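Local coordinates for group 3 allergen SMIPP-S Yv6023A04 (Sarcoptes scabiei type hominis, PDB 3H7O), which adopts the fold of a trypsin-like (S1) serine protease but is an inactivated paralogue, probably without proteolytic activity, at residues 151-154 and 155-158; 177-180 and 181-184. The protein carries 3 engineered substitutions. All coordinates share one frame; numbering follows the deposited sequence.

Contact 1 of 2, residues 151-154 and 155-158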
ATOM      1  N   ASP A 151      10.190   0.209  17.773  1.00 31.27           N
ATOM      2  CA  ASP A 151      10.908  -1.054  17.961  1.00 31.70           C
ATOM      3  C   ASP A 151      10.047  -2.256  17.586  1.00 31.50           C
ATOM      4  O   ASP A 151       8.925  -2.402  18.075  1.00 31.60           O
ATOM      5  CB  ASP A 151      11.395  -1.182  19.409  1.00 31.80           C
ATOM      6  CG  ASP A 151      12.225  -2.431  19.636  1.00 35.15           C
ATOM      7  OD1 ASP A 151      13.372  -2.490  19.137  1.00 39.38           O
ATOM      8  OD2 ASP A 151      11.733  -3.354  20.318  1.00 37.37           O
ATOM      9  N   LEU A 152      10.587  -3.118  16.726  1.00 30.93           N
ATOM     10  CA  LEU A 152       9.838  -4.258  16.195  1.00 31.76           C
ATOM     11  C   LEU A 152       9.421  -5.294  17.250  1.00 32.19           C
ATOM     12  O   LEU A 152       8.271  -5.733  17.260  1.00 32.09           O
ATOM     13  CB  LEU A 152      10.605  -4.930  15.052  1.00 31.13           C
ATOM     14  CG  LEU A 152       9.918  -6.088  14.316  1.00 32.04           C
ATOM     15  CD1 LEU A 152       8.518  -5.704  13.812  1.00 33.12           C
ATOM     16  CD2 LEU A 152      10.784  -6.554  13.169  1.00 32.97           C
ATOM     17  N   ASP A 153      10.353  -5.682  18.121  1.00 32.99           N
ATOM     18  CA  ASP A 153      10.056  -6.634  19.196  1.00 33.17           C
ATOM     19  C   ASP A 153       9.007  -6.075  20.166  1.00 33.45           C
ATOM     20  O   ASP A 153       8.119  -6.798  20.619  1.00 33.48           O
ATOM     21  CB  ASP A 153      11.338  -7.054  19.934  1.00 33.56           C
ATOM     22  CG  ASP A 153      12.198  -8.036  19.130  1.00 33.83           C
ATOM     23  OD1 ASP A 153      11.746  -8.550  18.082  1.00 38.84           O
ATOM     24  OD2 ASP A 153      13.340  -8.305  19.549  1.00 39.15           O
ATOM     25  N   GLU A 154       9.122  -4.782  20.457  1.00 33.07           N
ATOM     26  CA  GLU A 154       8.136  -4.032  21.230  1.00 33.77           C
ATOM     27  C   GLU A 154       6.767  -4.014  20.532  1.00 33.04           C
ATOM     28  O   GLU A 154       5.726  -4.156  21.179  1.00 33.29           O
ATOM     29  CB  GLU A 154       8.662  -2.609  21.461  1.00 34.58           C
ATOM     30  CG  GLU A 154       7.672  -1.595  22.023  1.00 40.08           C
ATOM     31  CD  GLU A 154       8.331  -0.266  22.357  1.00 46.87           C
ATOM     32  OE1 GLU A 154       9.386  -0.269  23.032  1.00 49.29           O
ATOM     33  OE2 GLU A 154       7.788   0.784  21.946  1.00 50.19           O
ATOM     34  N   CYS A 155       6.780  -3.843  19.213  1.00 31.25           N
ATOM     35  CA  CYS A 155       5.560  -3.865  18.413  1.00 30.11           C
ATOM     36  C   CYS A 155       4.916  -5.252  18.403  1.00 28.47           C
ATOM     37  O   CYS A 155       3.692  -5.366  18.455  1.00 28.49           O
ATOM     38  CB  CYS A 155       5.855  -3.394  16.985  1.00 30.57           C
ATOM     39  SG  CYS A 155       4.463  -3.499  15.830  1.00 31.35           S
ATOM     40  N   ARG A 156       5.735  -6.303  18.345  1.00 27.54           N
ATOM     41  CA  ARG A 156       5.211  -7.673  18.366  1.00 27.02           C
ATOM     42  C   ARG A 156       4.512  -8.042  19.680  1.00 26.77           C
ATOM     43  O   ARG A 156       3.477  -8.711  19.657  1.00 26.95           O
ATOM     44  CB  ARG A 156       6.287  -8.705  18.004  1.00 27.02           C
ATOM     45  CG  ARG A 156       6.548  -8.802  16.506  1.00 26.43           C
ATOM     46  CD  ARG A 156       7.060 -10.180  16.085  1.00 26.23           C
ATOM     47  NE  ARG A 156       7.742 -10.141  14.785  1.00 25.11           N
ATOM     48  CZ  ARG A 156       9.018  -9.798  14.621  1.00 27.11           C
ATOM     49  NH1 ARG A 156       9.555  -9.792  13.408  1.00 26.74           N
ATOM     50  NH2 ARG A 156       9.763  -9.457  15.668  1.00 26.62           N
ATOM     51  N   THR A 157       5.059  -7.605  20.812  1.00 26.67           N
ATOM     52  CA  THR A 157       4.405  -7.874  22.101  1.00 27.76           C
ATOM     53  C   THR A 157       3.051  -7.153  22.208  1.00 27.33           C
ATOM     54  O   THR A 157       2.115  -7.682  22.803  1.00 27.16           O
ATOM     55  CB  THR A 157       5.327  -7.632  23.346  1.00 28.42           C
ATOM     56  OG1 THR A 157       4.544  -7.622  24.547  1.00 30.25           O
ATOM     57  CG2 THR A 157       6.081  -6.324  23.253  1.00 31.58           C
ATOM     58  N   LYS A 158       2.946  -5.972  21.601  1.00 26.54           N
ATOM     59  CA  LYS A 158       1.679  -5.234  21.572  1.00 26.99           C
ATOM     60  C   LYS A 158       0.616  -5.945  20.735  1.00 26.86           C
ATOM     61  O   LYS A 158      -0.572  -5.886  21.056  1.00 27.34           O
ATOM     62  CB  LYS A 158       1.886  -3.801  21.076  1.00 27.28           C
ATOM     63  CG  LYS A 158       2.504  -2.889  22.117  1.00 27.07           C
ATOM     64  CD  LYS A 158       2.752  -1.494  21.579  1.00 29.15           C
ATOM     65  CE  LYS A 158       3.375  -0.617  22.645  1.00 30.95           C
ATOM     66  NZ  LYS A 158       3.554   0.780  22.178  1.00 32.25           N
TER
HETATM   67  O   HOH W   1       5.536   2.004  24.299  1.00 37.27           O
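Arg156 lies back along its own helix over Leu152, one turn earlier. CB and CG pass the carbonyl of Leu152, CG standing 3.6 Å from Leu152 O, the same oxygen that accepts Arg156 N at 2.8 Å. CG is turned to the side of the backbone N (chi1 -79°), and from there the extended chain carries NE to the carbonyl of Leu164. CZ then settles 3.8 Å from Leu152 CG, with Leu152 CD1 above the centre of one guanidinium face. NH1 meets Leu152 CD2 at 3.5 Å and donates to Ser165 O. At the tip, NH2 makes a salt bridge of 3.3 Å with Asp153 OD1, which lies near the guanidinium plane at its edge although the carboxylate plane is turned 47° from it. Asp151 N-caps the helix, its OD2 accepting Glu154 N at 3.0 Å. Cys155, on another side, is tied by a disulfide to Cys170 of strand 168-172, as in other trypsin-like proteases, while Leu152 also packs on that strand. Glu154 OE2 and Lys158 NZ share a water, weakly held by the glutamate. With one face against leucine and all three nitrogens engaged, the guanidinium is fixed in rotation and joins the helix to the 164-165 loop, its charge probably offset in part by Asp153.

Contact 2 of 2, residues 177-180 and 181-184. With SO4 (sulfate ion), chain D.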
ATOM      1  N   SER A 177      -4.576   6.746  12.961  1.00 32.11           N
ATOM      2  CA  SER A 177      -4.705   5.313  12.696  1.00 30.76           C
ATOM      3  C   SER A 177      -5.087   5.092  11.244  1.00 30.43           C
ATOM      4  O   SER A 177      -5.893   5.842  10.691  1.00 30.34           O
ATOM      5  CB  SER A 177      -5.774   4.676  13.584  1.00 30.62           C
ATOM      6  OG  SER A 177      -5.556   4.962  14.949  1.00 31.42           O
ATOM      7  N   LEU A 178      -4.513   4.057  10.638  1.00 28.58           N
ATOM      8  CA  LEU A 178      -4.882   3.656   9.284  1.00 29.80           C
ATOM      9  C   LEU A 178      -6.180   2.854   9.321  1.00 29.86           C
ATOM     10  O   LEU A 178      -6.535   2.278  10.356  1.00 29.51           O
ATOM     11  CB  LEU A 178      -3.757   2.842   8.623  1.00 28.78           C
ATOM     12  CG  LEU A 178      -2.356   3.467   8.541  1.00 31.78           C
ATOM     13  CD1 LEU A 178      -1.356   2.504   7.906  1.00 30.88           C
ATOM     14  CD2 LEU A 178      -2.357   4.793   7.800  1.00 33.52           C
ATOM     15  N   GLU A 179      -6.886   2.830   8.195  1.00 29.18           N
ATOM     16  CA  GLU A 179      -8.122   2.060   8.065  1.00 29.75           C
ATOM     17  C   GLU A 179      -7.887   0.801   7.228  1.00 29.15           C
ATOM     18  O   GLU A 179      -6.819   0.634   6.638  1.00 29.07           O
ATOM     19  CB  GLU A 179      -9.224   2.926   7.450  1.00 29.74           C
ATOM     20  CG  GLU A 179      -9.775   3.993   8.394  1.00 32.20           C
ATOM     21  CD  GLU A 179     -10.729   4.969   7.717  1.00 34.76           C
ATOM     22  OE1 GLU A 179     -10.945   4.875   6.488  1.00 35.60           O
ATOM     23  OE2 GLU A 179     -11.265   5.845   8.424  1.00 36.72           O
ATOM     24  N   SER A 180      -8.882  -0.081   7.172  1.00 29.55           N
ATOM     25  CA  SER A 180      -8.753  -1.323   6.407  1.00 30.02           C
ATOM     26  C   SER A 180      -8.427  -1.063   4.932  1.00 29.06           C
ATOM     27  O   SER A 180      -7.669  -1.812   4.327  1.00 29.27           O
ATOM     28  CB  SER A 180     -10.009  -2.186   6.540  1.00 30.02           C
ATOM     29  OG  SER A 180     -11.101  -1.586   5.874  1.00 34.32           O
ATOM     30  N   GLY A 181      -8.992   0.008   4.375  1.00 28.53           N
ATOM     31  CA  GLY A 181      -8.704   0.436   3.002  1.00 28.23           C
ATOM     32  C   GLY A 181      -7.295   0.967   2.785  1.00 28.87           C
ATOM     33  O   GLY A 181      -6.873   1.179   1.641  1.00 29.41           O
ATOM     34  N   ASP A 182      -6.559   1.179   3.877  1.00 28.05           N
ATOM     35  CA  ASP A 182      -5.173   1.634   3.798  1.00 28.16           C
ATOM     36  C   ASP A 182      -4.161   0.496   3.635  1.00 28.23           C
ATOM     37  O   ASP A 182      -2.962   0.744   3.520  1.00 27.86           O
ATOM     38  CB  ASP A 182      -4.811   2.506   5.006  1.00 27.74           C
ATOM     39  CG  ASP A 182      -5.428   3.888   4.929  1.00 29.85           C
ATOM     40  OD1 ASP A 182      -5.199   4.587   3.916  1.00 30.35           O
ATOM     41  OD2 ASP A 182      -6.135   4.280   5.881  1.00 27.08           O
ATOM     42  N   ALA A 183      -4.642  -0.747   3.631  1.00 28.42           N
ATOM     43  CA  ALA A 183      -3.798  -1.884   3.277  1.00 28.27           C
ATOM     44  C   ALA A 183      -3.216  -1.613   1.896  1.00 28.54           C
ATOM     45  O   ALA A 183      -3.926  -1.155   1.000  1.00 28.37           O
ATOM     46  CB  ALA A 183      -4.603  -3.172   3.265  1.00 28.45           C
ATOM     47  N   GLY A 184      -1.923  -1.875   1.732  1.00 27.45           N
ATOM     48  CA  GLY A 184      -1.266  -1.646   0.455  1.00 27.89           C
ATOM     49  C   GLY A 184      -0.747  -0.231   0.244  1.00 27.63           C
ATOM     50  O   GLY A 184      -0.083   0.037  -0.761  1.00 27.29           O
TER
HETATM   51  S   SO4 D 230      -7.298   2.548  17.994  1.00 63.62           S
HETATM   52  O1  SO4 D 230      -6.665   3.699  18.629  1.00 64.19           O
HETATM   53  O2  SO4 D 230      -7.410   2.782  16.557  1.00 63.53           O
HETATM   54  O3  SO4 D 230      -8.628   2.339  18.562  1.00 64.35           O
HETATM   55  O4  SO4 D 230      -6.480   1.368  18.237  1.00 63.85           O
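Asp182 folds its carboxylate back onto the backbone of Glu179, closing a tight turn in the loop between strands 168-172 and 186-189. Its CG sits beside the backbone N (chi1 -74°), which brings OD2 within 2.8 Å of Glu179 N in an almost straight bond (174°) on the anti lone pair. In return Asp182 N donates to Glu179 O, also at 2.8 Å, from above the carbonyl plane. The methylene of Asp182 rests against Leu178, CB to CB 3.8 Å. One step on, Ala183 N reaches Ser180 O at 3.3 Å.

The opposite end of this stretch is looser. Ser177 is exposed, touches nothing in 181-184, and gives its OG to a sulfate oxygen, O2, at 3.3 Å; that ion, probably from the crystallisation liquor, is also held by Gly206 N. Between the two ends, Asp131 gathers the turn: its backbone N binds Glu179 OE1, and its OD1 pairs with both Ser180 OG and Gly181 N.

The Gly-Asp-Ala-Gly run 181-184 corresponds to the Gly-Asp-Ser-Gly motif of S1 proteases, with Ala183 in the place of the catalytic serine. The amides of Gly181 and Ala183, which correspond to the pair lining the oxyanion hole, are thus both engaged, the second by Ser180 O. Asp182 is satisfied by Glu179 N, Gly130 N and a glycerol, although Asp185 lies close and could raise its proton affinity. A missing nucleophile and engaged oxyanion amides are consistent with an inactivated protease.

In the fold
The two contacts lie in series along the chain, their centres about 19 Å apart and their nearest atoms about 12 Å apart, without touching. Contact 1 is a surface helix about 21 Å from the centre of the chain; contact 2 is a partly buried loop about 8 Å from it. Strand 168-172 separates them in sequence, pinned to contact 1 by a disulfide and followed by the loop that carries contact 2. Chemistry follows place: the outer helix relies on regular backbone bonds and charged side chains, whereas the inner turn uses a buried carboxylate to hold main-chain amides where S1 proteases have their active site.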